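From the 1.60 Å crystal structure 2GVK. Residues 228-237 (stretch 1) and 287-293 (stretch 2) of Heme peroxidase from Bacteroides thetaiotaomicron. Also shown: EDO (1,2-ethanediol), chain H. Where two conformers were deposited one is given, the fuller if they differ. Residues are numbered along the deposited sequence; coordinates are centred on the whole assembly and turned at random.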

# COMPACT_ATOMS: atom_id res chain seq x y z
N PRO A 228 3.98 -1.21 -40.72
CA PRO A 228 4.25 -0.27 -41.82
C PRO A 228 5.46 0.60 -41.54
O PRO A 228 5.79 0.88 -40.38
CB PRO A 228 2.99 0.59 -41.88
CG PRO A 228 1.99 -0.10 -40.97
CD PRO A 228 2.74 -0.88 -40.01
N GLY A 229 6.11 1.06 -42.61
CA GLY A 229 7.29 1.88 -42.49
C GLY A 229 7.04 3.25 -41.92
O GLY A 229 7.99 3.94 -41.52
N ASN A 230 5.77 3.67 -41.88
CA ASN A 230 5.42 5.00 -41.32
C ASN A 230 4.77 4.92 -39.93
O ASN A 230 4.27 5.92 -39.41
CB ASN A 230 4.52 5.79 -42.28
CG ASN A 230 3.21 5.09 -42.59
OD1 ASN A 230 2.99 3.94 -42.21
ND2 ASN A 230 2.32 5.79 -43.26
N ALA A 231 4.82 3.74 -39.32
CA ALA A 231 4.35 3.57 -37.93
C ALA A 231 5.19 4.41 -37.00
O ALA A 231 6.39 4.61 -37.23
CB ALA A 231 4.42 2.11 -37.53
N HIS A 232 4.57 4.92 -35.96
CA HIS A 232 5.24 5.79 -35.01
C HIS A 232 6.50 5.16 -34.44
O HIS A 232 7.53 5.82 -34.32
CB HIS A 232 4.28 6.15 -33.87
CG HIS A 232 4.89 7.03 -32.84
ND1 HIS A 232 5.26 8.34 -33.09
CD2 HIS A 232 5.12 6.83 -31.52
CE1 HIS A 232 5.73 8.88 -31.99
NE2 HIS A 232 5.66 7.98 -31.02
N ASN A 233 6.43 3.90 -34.07
CA ASN A 233 7.59 3.25 -33.46
C ASN A 233 8.63 2.82 -34.50
O ASN A 233 9.76 2.56 -34.15
CB ASN A 233 7.18 2.10 -32.60
CG ASN A 233 7.02 0.87 -33.34
OD1 ASN A 233 6.63 0.88 -34.50
ND2 ASN A 233 7.33 -0.24 -32.69
N ALA A 234 8.24 2.77 -35.77
CA ALA A 234 9.21 2.53 -36.82
C ALA A 234 10.04 3.80 -37.07
O ALA A 234 11.26 3.74 -37.15
CB ALA A 234 8.52 2.08 -38.09
N VAL A 235 9.37 4.94 -37.23
CA VAL A 235 10.07 6.15 -37.62
C VAL A 235 10.84 6.80 -36.47
O VAL A 235 11.82 7.46 -36.72
CB VAL A 235 9.11 7.23 -38.27
CG1 VAL A 235 8.29 6.61 -39.43
CG2 VAL A 235 8.21 7.85 -37.25
N THR A 236 10.39 6.59 -35.23
CA THR A 236 11.03 7.29 -34.05
C THR A 236 12.18 6.49 -33.43
O THR A 236 12.92 7.02 -32.58
CB THR A 236 10.03 7.61 -32.94
OG1 THR A 236 9.41 6.40 -32.45
CG2 THR A 236 8.98 8.58 -33.42
N ASN A 237 12.28 5.22 -33.77
CA ASN A 237 13.41 4.40 -33.37
C ASN A 237 14.39 4.48 -34.48
O ASN A 237 14.25 3.80 -35.46
C1 EDO H . 8.16 11.57 -30.20
O1 EDO H . 8.10 13.01 -30.41
C2 EDO H . 6.93 11.08 -29.40
O2 EDO H . 7.24 9.81 -28.71
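Stretch 2 287-293: GNTDRLL

The shortest polar contact joins His232 to Asp290: ND1 of His232 donates to OD2 of Asp290 at 2.5 Å, with an N-H...O angle of 162°, a very short hydrogen bond lying near the plane of the ring. The other carboxylate oxygen, OD1 of Asp290, turns back to its own stretch and accepts from Leu292 N at 2.9 Å. Two further bonds use carbonyls of stretch 1. Arg291 N donates to Asn230 O at 2.9 Å and 169°, nearly linear, and Asn288 ND2 donates to Gly229 O at 3.2 Å and 155°. A water adds a bridge, accepting from Asn230 ND2 (2.9 Å) and donating to Thr289 O (2.7 Å).

The CA trace gives the direction: Gly229 to His232 runs roughly the same way as stretch 2, with Asn230 and Asp290 closest at 5.2 Å between their CA atoms. Contacts run broadly from Asn288 against Gly229 to Leu292 against His232, though Arg291 bonds back to Asn230. Stretch 1 passes from a type I turn, Pro228 to Ala231, into a helix beginning at His232, which turns back and brings Val235 over Asn288 and Asp290; stretch 2 is extended at Thr289 and Asp290 before a 3-10 segment starts at Arg291.

Packing completes the fit. Leu292 CD2 lies 4.0 Å from the His232 ring centroid, 13° off the normal, a CH-pi contact over one face. Val235 CG2 meets Asp290 CB at 3.7 Å.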

# COMPACT_ATOMS: atom_id res chain seq x y z
N GLY A 287 8.84 12.20 -47.11
CA GLY A 287 7.44 11.84 -47.34
C GLY A 287 6.97 10.69 -46.48
O GLY A 287 5.79 10.53 -46.28
N ASN A 288 7.92 9.90 -45.95
CA ASN A 288 7.58 8.77 -45.07
C ASN A 288 7.38 9.24 -43.63
O ASN A 288 8.10 8.83 -42.71
CB ASN A 288 8.68 7.69 -45.13
CG ASN A 288 8.32 6.45 -44.32
OD1 ASN A 288 7.16 6.04 -44.30
ND2 ASN A 288 9.29 5.90 -43.62
N THR A 289 6.43 10.15 -43.46
CA THR A 289 6.23 10.82 -42.18
C THR A 289 5.51 9.91 -41.16
O THR A 289 4.84 8.94 -41.53
CB THR A 289 5.45 12.12 -42.36
OG1 THR A 289 4.25 11.86 -43.11
CG2 THR A 289 6.29 13.15 -43.11
N ASP A 290 5.69 10.24 -39.88
CA ASP A 290 5.00 9.56 -38.79
C ASP A 290 3.48 9.63 -38.99
O ASP A 290 2.88 10.72 -39.03
CB ASP A 290 5.38 10.23 -37.46
CG ASP A 290 4.93 9.44 -36.25
OD1 ASP A 290 4.06 8.55 -36.37
OD2 ASP A 290 5.44 9.73 -35.14
N ARG A 291 2.85 8.48 -39.15
CA ARG A 291 1.42 8.42 -39.37
C ARG A 291 0.64 9.01 -38.17
O ARG A 291 -0.45 9.52 -38.33
CB ARG A 291 1.00 6.99 -39.61
CG ARG A 291 -0.43 6.79 -39.74
CD ARG A 291 -0.96 7.03 -41.15
NE ARG A 291 -2.25 6.39 -41.27
CZ ARG A 291 -3.42 7.01 -41.22
NH1 ARG A 291 -3.48 8.33 -41.26
NH2 ARG A 291 -4.54 6.30 -41.22
N LEU A 292 1.23 8.96 -36.99
CA LEU A 292 0.57 9.50 -35.79
C LEU A 292 0.41 11.01 -35.89
O LEU A 292 -0.48 11.58 -35.27
CB LEU A 292 1.33 9.13 -34.53
CG LEU A 292 0.68 9.52 -33.19
CD1 LEU A 292 -0.77 9.03 -33.08
CD2 LEU A 292 1.49 9.00 -32.06
N LEU A 293 1.22 11.66 -36.73
CA LEU A 293 1.06 13.10 -36.95
C LEU A 293 -0.22 13.45 -37.74
O LEU A 293 -0.65 14.58 -37.74
CB LEU A 293 2.28 13.69 -37.64
CG LEU A 293 3.57 13.70 -36.82
CD1 LEU A 293 4.73 14.23 -37.68
CD2 LEU A 293 3.44 14.51 -35.55
O HOH W 1 3.13 8.52 -43.63